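Local coordinates for protein Asp (Solanum tuberosum, PDB 3RFI) that forms the saposin-like insert domain of a plant aspartic protease and, as in related saposin-like proteins, probably interacts with lipid membranes, at residues Q34-A39 with A75-V80; E10-V15 with Q102-I107; Y18-W23 with G91-V96. All blocks are in the same frame, centred on the assembly; numbering follows the deposited sequence.

Contact 1: residues Q34-A39 with A75-V80; sequences QVCSQA and ACEMAV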
loop_
_atom_site.group_PDB
_atom_site.type_symbol
_atom_site.label_atom_id
_atom_site.label_comp_id
_atom_site.label_asym_id
_atom_site.label_seq_id
_atom_site.Cartn_x
_atom_site.Cartn_y
_atom_site.Cartn_z
ATOM N N GLN A 34 -10.544 0.820 10.352
ATOM C CA GLN A 34 -11.233 -0.158 9.521
ATOM C C GLN A 34 -10.482 -1.474 9.574
ATOM O O GLN A 34 -11.093 -2.531 9.673
ATOM C CB GLN A 34 -11.218 0.339 8.071
ATOM C CG GLN A 34 -12.396 0.002 7.367
ATOM C CD GLN A 34 -13.654 0.554 8.045
ATOM O OE1 GLN A 34 -13.830 1.781 8.220
ATOM N NE2 GLN A 34 -14.540 -0.359 8.426
ATOM N N VAL A 35 -9.161 -1.394 9.470
ATOM C CA VAL A 35 -8.324 -2.584 9.487
ATOM C C VAL A 35 -8.485 -3.233 10.866
ATOM O O VAL A 35 -8.744 -4.420 10.959
ATOM C CB VAL A 35 -6.838 -2.236 9.306
ATOM C CG1 VAL A 35 -6.002 -3.483 9.526
ATOM C CG2 VAL A 35 -6.563 -1.792 7.895
ATOM N N CYS A 36 -8.410 -2.417 11.917
ATOM C CA CYS A 36 -8.589 -2.919 13.299
ATOM C C CYS A 36 -9.974 -3.462 13.601
ATOM O O CYS A 36 -10.116 -4.430 14.343
ATOM C CB CYS A 36 -8.198 -1.808 14.232
ATOM S SG CYS A 36 -6.381 -1.651 14.089
ATOM N N SER A 37 -10.996 -2.873 13.003
ATOM C CA SER A 37 -12.331 -3.447 13.061
ATOM C C SER A 37 -12.422 -4.829 12.378
ATOM O O SER A 37 -12.994 -5.765 12.936
ATOM C CB SER A 37 -13.354 -2.494 12.457
ATOM O OG SER A 37 -13.571 -1.428 13.345
ATOM N N GLN A 38 -11.841 -4.956 11.196
ATOM C CA GLN A 38 -11.800 -6.269 10.554
ATOM C C GLN A 38 -10.995 -7.284 11.363
ATOM O O GLN A 38 -11.284 -8.457 11.283
ATOM C CB GLN A 38 -11.232 -6.149 9.182
ATOM C CG GLN A 38 -12.098 -5.287 8.316
ATOM C CD GLN A 38 -11.414 -5.056 7.009
ATOM O OE1 GLN A 38 -11.770 -5.664 6.019
ATOM N NE2 GLN A 38 -10.368 -4.234 7.012
ATOM N N ALA A 39 -10.007 -6.816 12.123
ATOM C CA ALA A 39 -9.281 -7.698 13.063
ATOM C C ALA A 39 -10.050 -8.014 14.337
ATOM O O ALA A 39 -9.555 -8.758 15.160
ATOM C CB ALA A 39 -7.931 -7.093 13.414
ATOM N N ALA A 75 -4.107 0.161 20.509
ATOM C CA ALA A 75 -2.791 -0.400 20.148
ATOM C C ALA A 75 -2.801 -0.899 18.725
ATOM O O ALA A 75 -1.819 -0.709 17.985
ATOM C CB ALA A 75 -2.383 -1.550 21.166
ATOM N N CYS A 76 -3.891 -1.517 18.309
ATOM C CA CYS A 76 -3.978 -1.974 16.961
ATOM C C CYS A 76 -3.857 -0.758 16.026
ATOM O O CYS A 76 -3.205 -0.837 14.991
ATOM C CB CYS A 76 -5.371 -2.609 16.723
ATOM S SG CYS A 76 -5.597 -3.272 15.058
ATOM N N GLU A 77 -4.601 0.308 16.296
ATOM C CA GLU A 77 -4.582 1.424 15.373
ATOM C C GLU A 77 -3.152 2.046 15.317
ATOM O O GLU A 77 -2.693 2.413 14.251
ATOM C CB GLU A 77 -5.533 2.493 15.846
ATOM C CG GLU A 77 -6.983 2.082 15.421
ATOM C CD GLU A 77 -8.068 2.919 16.025
ATOM O OE1 GLU A 77 -9.187 2.858 15.478
ATOM O OE2 GLU A 77 -7.843 3.584 17.053
ATOM N N MET A 78 -2.493 2.125 16.455
ATOM C CA MET A 78 -1.082 2.579 16.512
ATOM C C MET A 78 -0.223 1.676 15.685
ATOM O O MET A 78 0.596 2.196 14.914
ATOM C CB MET A 78 -0.555 2.590 17.939
ATOM C CG MET A 78 -0.832 3.813 18.726
ATOM S SD MET A 78 -0.538 3.668 20.493
ATOM C CE MET A 78 0.412 2.166 20.565
ATOM N N ALA A 79 -0.414 0.345 15.796
ATOM C CA ALA A 79 0.340 -0.577 14.989
ATOM C C ALA A 79 0.086 -0.338 13.486
ATOM O O ALA A 79 1.039 -0.382 12.741
ATOM C CB ALA A 79 0.098 -2.035 15.354
ATOM N N VAL A 80 -1.168 -0.125 13.060
ATOM C CA VAL A 80 -1.487 0.112 11.642
ATOM C C VAL A 80 -0.865 1.425 11.163
ATOM O O VAL A 80 -0.294 1.471 10.089
ATOM C CB VAL A 80 -3.001 0.084 11.323
ATOM C CG1 VAL A 80 -3.294 0.448 9.828
ATOM C CG2 VAL A 80 -3.542 -1.371 11.630
#
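C36 on helix 32-38 and C76 on helix 71-87 stand with their CA atoms 6.0 Å apart, on segments whose axes approach to 9.1 Å and whose N-to-C directions differ by 127°, steeply crossed and nearer antiparallel than parallel. A disulfide spans the gap, C36 SG to C76 SG at 2.0 Å. Its C-S-S-C torsion of -92° gives a left-handed bridge near the right-angled shape that disulfides favour. The two cysteines present their sulfurs differently: C36 SG lies beside its own backbone N, while C76 SG is anti to its N (chi1 -178°). The bridge is one of three disulfides in this saposin-like domain, and it ties C36, in the part of the sequence that matches saposin region 2, to C76 in region 1, two halves that appear here in swapped order. One helical turn beyond C76, V80 sends its CG2 branch into the angle between the helices, where it meets C36 SG at 3.8 Å and V35 CG1 at 3.9 Å. The two valine side chains lie aslant each other. E77, next after C76, brings its backbone N to 3.4 Å from C36 SG and its CG to 4.0 Å from the same sulfur; its extended chain also rests on P32 and D33. C42, itself bridged to C73, touches both C36 and E77.

Contact 2: residues E10-V15 with Q102-I107; sequences ECKTIV and QLCEKI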
loop_
_atom_site.group_PDB
_atom_site.type_symbol
_atom_site.label_atom_id
_atom_site.label_comp_id
_atom_site.label_asym_id
_atom_site.label_seq_id
_atom_site.Cartn_x
_atom_site.Cartn_y
_atom_site.Cartn_z
ATOM N N GLU A 10 1.097 0.198 -21.197
ATOM C CA GLU A 10 0.200 0.866 -20.258
ATOM C C GLU A 10 0.547 0.542 -18.798
ATOM O O GLU A 10 0.483 1.409 -17.935
ATOM C CB GLU A 10 -1.273 0.482 -20.546
ATOM C CG GLU A 10 -1.824 1.159 -21.771
ATOM C CD GLU A 10 -2.016 2.641 -21.564
ATOM O OE1 GLU A 10 -1.071 3.389 -21.846
ATOM O OE2 GLU A 10 -3.101 3.051 -21.123
ATOM N N CYS A 11 0.899 -0.716 -18.539
ATOM C CA CYS A 11 1.405 -1.115 -17.241
ATOM C C CYS A 11 2.664 -0.330 -16.886
ATOM O O CYS A 11 2.757 0.216 -15.806
ATOM C CB CYS A 11 1.763 -2.619 -17.257
ATOM S SG CYS A 11 2.132 -3.238 -15.586
ATOM N N LYS A 12 3.618 -0.287 -17.811
ATOM C CA LYS A 12 4.846 0.477 -17.577
ATOM C C LYS A 12 4.635 1.952 -17.391
ATOM O O LYS A 12 5.326 2.566 -16.575
ATOM C CB LYS A 12 5.907 0.202 -18.628
ATOM C CG LYS A 12 6.557 -1.165 -18.415
ATOM C CD LYS A 12 7.613 -1.402 -19.488
ATOM C CE LYS A 12 7.837 -2.877 -19.745
ATOM N NZ LYS A 12 8.460 -3.129 -21.098
ATOM N N THR A 13 3.660 2.500 -18.099
ATOM C CA THR A 13 3.304 3.901 -17.937
ATOM C C THR A 13 2.767 4.136 -16.549
ATOM O O THR A 13 3.164 5.090 -15.874
ATOM C CB THR A 13 2.301 4.333 -18.986
ATOM O OG1 THR A 13 2.961 4.225 -20.256
ATOM C CG2 THR A 13 1.873 5.811 -18.780
ATOM N N ILE A 14 1.892 3.230 -16.098
ATOM C CA ILE A 14 1.422 3.325 -14.750
ATOM C C ILE A 14 2.618 3.395 -13.787
ATOM O O ILE A 14 2.682 4.276 -12.931
ATOM C CB ILE A 14 0.516 2.109 -14.357
ATOM C CG1 ILE A 14 -0.862 2.196 -15.029
ATOM C CG2 ILE A 14 0.448 1.948 -12.826
ATOM C CD1 ILE A 14 -1.758 3.399 -14.602
ATOM N N VAL A 15 3.544 2.445 -13.879
ATOM C CA VAL A 15 4.621 2.435 -12.898
ATOM C C VAL A 15 5.488 3.717 -13.019
ATOM O O VAL A 15 5.746 4.401 -12.013
ATOM C CB VAL A 15 5.493 1.135 -13.006
ATOM C CG1 VAL A 15 6.618 1.140 -11.953
ATOM C CG2 VAL A 15 4.627 -0.120 -12.839
ATOM N N GLN A 102 8.525 -5.404 -12.992
ATOM C CA GLN A 102 8.972 -6.680 -13.527
ATOM C C GLN A 102 7.758 -7.472 -14.050
ATOM O O GLN A 102 7.870 -8.179 -15.019
ATOM C CB GLN A 102 9.719 -7.499 -12.465
ATOM C CG GLN A 102 11.070 -6.882 -12.036
ATOM C CD GLN A 102 12.226 -7.071 -13.028
ATOM O OE1 GLN A 102 12.049 -7.055 -14.259
ATOM N NE2 GLN A 102 13.457 -7.238 -12.474
ATOM N N LEU A 103 6.612 -7.367 -13.382
ATOM C CA LEU A 103 5.364 -7.993 -13.858
ATOM C C LEU A 103 4.800 -7.342 -15.132
ATOM O O LEU A 103 4.343 -8.061 -16.027
ATOM C CB LEU A 103 4.316 -8.046 -12.735
ATOM C CG LEU A 103 4.646 -9.134 -11.728
ATOM C CD1 LEU A 103 3.949 -8.791 -10.392
ATOM C CD2 LEU A 103 4.192 -10.526 -12.236
ATOM N N CYS A 104 4.865 -6.005 -15.243
ATOM C CA CYS A 104 4.485 -5.340 -16.488
ATOM C C CYS A 104 5.230 -5.983 -17.641
ATOM O O CYS A 104 4.648 -6.187 -18.714
ATOM C CB CYS A 104 4.899 -3.865 -16.511
ATOM S SG CYS A 104 4.092 -2.930 -15.278
ATOM N N GLU A 105 6.522 -6.250 -17.430
ATOM C CA GLU A 105 7.401 -6.801 -18.477
ATOM C C GLU A 105 7.043 -8.230 -18.834
ATOM O O GLU A 105 7.492 -8.741 -19.844
ATOM C CB GLU A 105 8.874 -6.721 -18.059
ATOM C CG GLU A 105 9.329 -5.270 -17.883
ATOM C CD GLU A 105 10.717 -5.120 -17.280
ATOM O OE1 GLU A 105 11.191 -3.954 -17.184
ATOM O OE2 GLU A 105 11.344 -6.158 -16.916
ATOM N N LYS A 106 6.219 -8.866 -18.010
ATOM C CA LYS A 106 5.740 -10.206 -18.273
ATOM C C LYS A 106 4.389 -10.263 -19.000
ATOM O O LYS A 106 3.872 -11.351 -19.275
ATOM C CB LYS A 106 5.750 -11.008 -16.971
ATOM C CG LYS A 106 7.183 -11.311 -16.535
ATOM C CD LYS A 106 7.212 -12.164 -15.298
ATOM C CE LYS A 106 8.638 -12.618 -15.035
ATOM N NZ LYS A 106 9.438 -11.436 -14.530
ATOM N N ILE A 107 3.801 -9.086 -19.245
ATOM C CA ILE A 107 2.545 -8.989 -19.957
ATOM C C ILE A 107 2.836 -9.170 -21.450
ATOM O O ILE A 107 3.591 -8.404 -22.017
ATOM C CB ILE A 107 1.837 -7.611 -19.725
ATOM C CG1 ILE A 107 1.549 -7.413 -18.233
ATOM C CG2 ILE A 107 0.479 -7.549 -20.534
ATOM C CD1 ILE A 107 1.104 -5.994 -17.907
#
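C11 and C104 are joined by a disulfide, C11 SG to C104 SG at 2.0 Å, which holds their CA atoms at 5.3 Å. C11 SG is anti to its backbone N (chi1 -170°) while C104 SG stands beside its own N, and this turns the two sulfurs toward each other. The C-S-S-C torsion of -61° brings C11 CB and C104 CB to 3.5 Å, closer than in a bridge near 90°. C104 is the central bump: its CB lies against K12 CG at 3.7 Å and its SG against the CG2 branch of V15 at 3.8 Å, seated in a shallow hollow that C11, K12 and V15 form on one side of helix 6-29. A type I turn from C104 to I107 then carries the chain back, and I107 pushes its CD1 tip onto C11 CB at 3.5 Å, filling the groove beside the disulfide. K12 stretches its aliphatic chain across E105 at about a right angle, CE lying 3.4 Å from E105 CG. K12 NZ and E105 OE1 remain 4.8 Å apart. S8 OG is hydrogen-bonded to C104 O, a second link between helix 6-29 and this part of the chain. A disulfide joining the first and last helices near the two chain termini, with V15 CG2 and I107 CD1 against its sulfurs, belongs to the cysteine-braced helical saposin fold.

Contact 3: residues Y18-W23 with G91-V96; sequences YGEMIW and GTKEKV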
loop_
_atom_site.group_PDB
_atom_site.type_symbol
_atom_site.label_atom_id
_atom_site.label_comp_id
_atom_site.label_asym_id
_atom_site.label_seq_id
_atom_site.Cartn_x
_atom_site.Cartn_y
_atom_site.Cartn_z
ATOM N N TYR A 18 2.936 7.024 -12.836
ATOM C CA TYR A 18 1.948 7.108 -11.772
ATOM C C TYR A 18 2.288 6.256 -10.563
ATOM O O TYR A 18 1.550 6.258 -9.603
ATOM C CB TYR A 18 0.573 6.616 -12.263
ATOM C CG TYR A 18 0.013 7.453 -13.365
ATOM C CD1 TYR A 18 0.248 7.121 -14.683
ATOM C CD2 TYR A 18 -0.749 8.578 -13.081
ATOM C CE1 TYR A 18 -0.277 7.870 -15.735
ATOM C CE2 TYR A 18 -1.271 9.340 -14.098
ATOM C CZ TYR A 18 -1.051 8.984 -15.418
ATOM O OH TYR A 18 -1.588 9.718 -16.430
ATOM N N GLY A 19 3.412 5.550 -10.600
ATOM C CA GLY A 19 3.616 4.451 -9.616
ATOM C C GLY A 19 3.763 4.988 -8.211
ATOM O O GLY A 19 3.143 4.479 -7.288
ATOM N N GLU A 20 4.608 5.985 -8.017
ATOM C CA GLU A 20 4.784 6.547 -6.687
ATOM C C GLU A 20 3.482 7.158 -6.202
ATOM O O GLU A 20 3.130 7.032 -5.026
ATOM C CB GLU A 20 5.884 7.618 -6.647
ATOM C CG GLU A 20 7.233 7.049 -6.818
ATOM C CD GLU A 20 8.298 7.979 -6.323
ATOM O OE1 GLU A 20 7.984 9.181 -6.139
ATOM O OE2 GLU A 20 9.442 7.499 -6.121
ATOM N N MET A 21 2.779 7.854 -7.088
ATOM C CA MET A 21 1.518 8.456 -6.707
ATOM C C MET A 21 0.503 7.386 -6.271
ATOM O O MET A 21 -0.199 7.519 -5.247
ATOM C CB MET A 21 0.987 9.224 -7.874
ATOM C CG MET A 21 -0.322 9.916 -7.655
ATOM S SD MET A 21 -0.621 11.119 -8.924
ATOM C CE MET A 21 -2.356 11.398 -8.549
ATOM N N ILE A 22 0.420 6.311 -7.041
ATOM C CA ILE A 22 -0.528 5.271 -6.705
ATOM C C ILE A 22 -0.161 4.598 -5.389
ATOM O O ILE A 22 -1.034 4.374 -4.546
ATOM C CB ILE A 22 -0.644 4.241 -7.851
ATOM C CG1 ILE A 22 -1.213 4.942 -9.124
ATOM C CG2 ILE A 22 -1.276 2.904 -7.376
ATOM C CD1 ILE A 22 -1.070 4.115 -10.444
ATOM N N TRP A 23 1.113 4.271 -5.227
ATOM C CA TRP A 23 1.577 3.661 -4.004
ATOM C C TRP A 23 1.289 4.586 -2.841
ATOM O O TRP A 23 0.867 4.127 -1.789
ATOM C CB TRP A 23 3.091 3.467 -4.056
ATOM C CG TRP A 23 3.642 2.946 -2.796
ATOM C CD1 TRP A 23 4.509 3.578 -1.928
ATOM C CD2 TRP A 23 3.395 1.651 -2.265
ATOM N NE1 TRP A 23 4.801 2.724 -0.853
ATOM C CE2 TRP A 23 4.113 1.546 -1.043
ATOM C CE3 TRP A 23 2.588 0.572 -2.682
ATOM C CZ2 TRP A 23 4.109 0.372 -0.274
ATOM C CZ3 TRP A 23 2.565 -0.555 -1.904
ATOM C CH2 TRP A 23 3.297 -0.645 -0.722
ATOM N N GLY A 91 12.992 2.287 0.500
ATOM C CA GLY A 91 13.236 0.895 0.182
ATOM C C GLY A 91 11.963 0.127 -0.136
ATOM O O GLY A 91 11.914 -0.618 -1.095
ATOM N N THR A 92 10.926 0.301 0.682
ATOM C CA THR A 92 9.711 -0.464 0.507
ATOM C C THR A 92 8.974 -0.061 -0.787
ATOM O O THR A 92 8.603 -0.917 -1.584
ATOM C CB THR A 92 8.820 -0.314 1.728
ATOM O OG1 THR A 92 9.512 -0.858 2.854
ATOM C CG2 THR A 92 7.446 -1.012 1.512
ATOM N N LYS A 93 8.786 1.244 -0.968
ATOM C CA LYS A 93 8.225 1.819 -2.180
ATOM C C LYS A 93 8.974 1.319 -3.394
ATOM O O LYS A 93 8.353 0.850 -4.339
ATOM C CB LYS A 93 8.291 3.354 -2.120
ATOM C CG LYS A 93 8.025 4.040 -3.474
ATOM C CD LYS A 93 8.680 5.453 -3.549
ATOM C CE LYS A 93 8.445 6.253 -2.255
ATOM N NZ LYS A 93 8.269 7.701 -2.506
ATOM N N GLU A 94 10.306 1.392 -3.367
ATOM C CA GLU A 94 11.096 1.067 -4.562
ATOM C C GLU A 94 10.975 -0.443 -4.869
ATOM O O GLU A 94 10.923 -0.853 -6.034
ATOM C CB GLU A 94 12.561 1.477 -4.402
ATOM C CG GLU A 94 12.808 3.014 -4.182
ATOM C CD GLU A 94 14.277 3.343 -3.764
ATOM O OE1 GLU A 94 15.160 2.468 -3.898
ATOM O OE2 GLU A 94 14.559 4.469 -3.274
ATOM N N LYS A 95 10.918 -1.257 -3.814
ATOM C CA LYS A 95 10.786 -2.712 -3.960
ATOM C C LYS A 95 9.423 -2.997 -4.606
ATOM O O LYS A 95 9.291 -3.845 -5.488
ATOM C CB LYS A 95 10.839 -3.345 -2.558
ATOM C CG LYS A 95 10.744 -4.863 -2.478
ATOM C CD LYS A 95 11.429 -5.303 -1.172
ATOM C CE LYS A 95 10.882 -6.609 -0.653
ATOM N NZ LYS A 95 11.260 -7.736 -1.562
ATOM N N VAL A 96 8.402 -2.278 -4.169
ATOM C CA VAL A 96 7.082 -2.570 -4.651
ATOM C C VAL A 96 6.982 -2.147 -6.105
ATOM O O VAL A 96 6.474 -2.906 -6.917
ATOM C CB VAL A 96 6.014 -1.838 -3.868
ATOM C CG1 VAL A 96 4.640 -2.003 -4.557
ATOM C CG2 VAL A 96 5.919 -2.432 -2.473
#
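W23 turns its indole against K93 and V96 of helix 90-104, and most of this contact is carbon packing on that ring. The first torsion sets CG anti to the backbone N (chi1 175°), on the side from which the ring reaches across to both residues. CH-pi contacts come first. V96 CG2 lies over the face of the six-membered ring, 4.0 Å from its centroid. From the same side of the indole plane K93 CA makes an off-centre approach to the five-membered ring, 4.2 Å from that centroid. Further van der Waals contacts come from the two branches of the valine, V96 CG2 on W23 CH2 at 3.6 Å and V96 CG1 on W23 CZ3 at 3.7 Å. K93 CB lies obliquely near NE1 and CD1, 3.8 Å from W23 NE1, and T92 CG2 meets the ring obliquely at CZ2. The hydrogen bonds of these side chains lead outside the two segments: the indole N-H is bonded to L87 O at the end of helix 71-87, and T92 OG1 is hydrogen-bonded to Q86 OE1 just before it. The charged interaction is weaker. Beside the indole contact E20 crosses K93 obliquely, its OE2 coming 3.4 Å from K93 CD; the ion pair from E20 OE2 to K93 NZ, at 3.8 Å, is long. K93 NZ also has E90 as a second acidic partner, likewise long and weak. The segment axes pass at 10.5 Å with their directions 121° apart, a wide spacing that the large indole bridges. The tryptophan thus joins the first and last helices of the all-helical saposin-like fold in a stretch without a disulfide.

How the contacts relate
Contacts 2 and 3 both join helix 6-29 to helix 90-104, lie on the same side of the chain's centre with their centres 13 Å apart, and touch each other along helix 6-29. Contact 1 is on the opposite side and pairs the two intervening helices, 32-38 and 71-87; it is nested in sequence inside the loops closed by both others. Contact 1 is partly buried, whereas contacts 2 and 3 lie at the surface, although contact 3 is the nearest of the three to the chain's centre. The two outlying contacts, centres 32 Å apart, are covalent, each built round a disulfide; contact 3 relies instead on aromatic packing with a weak ionic fringe.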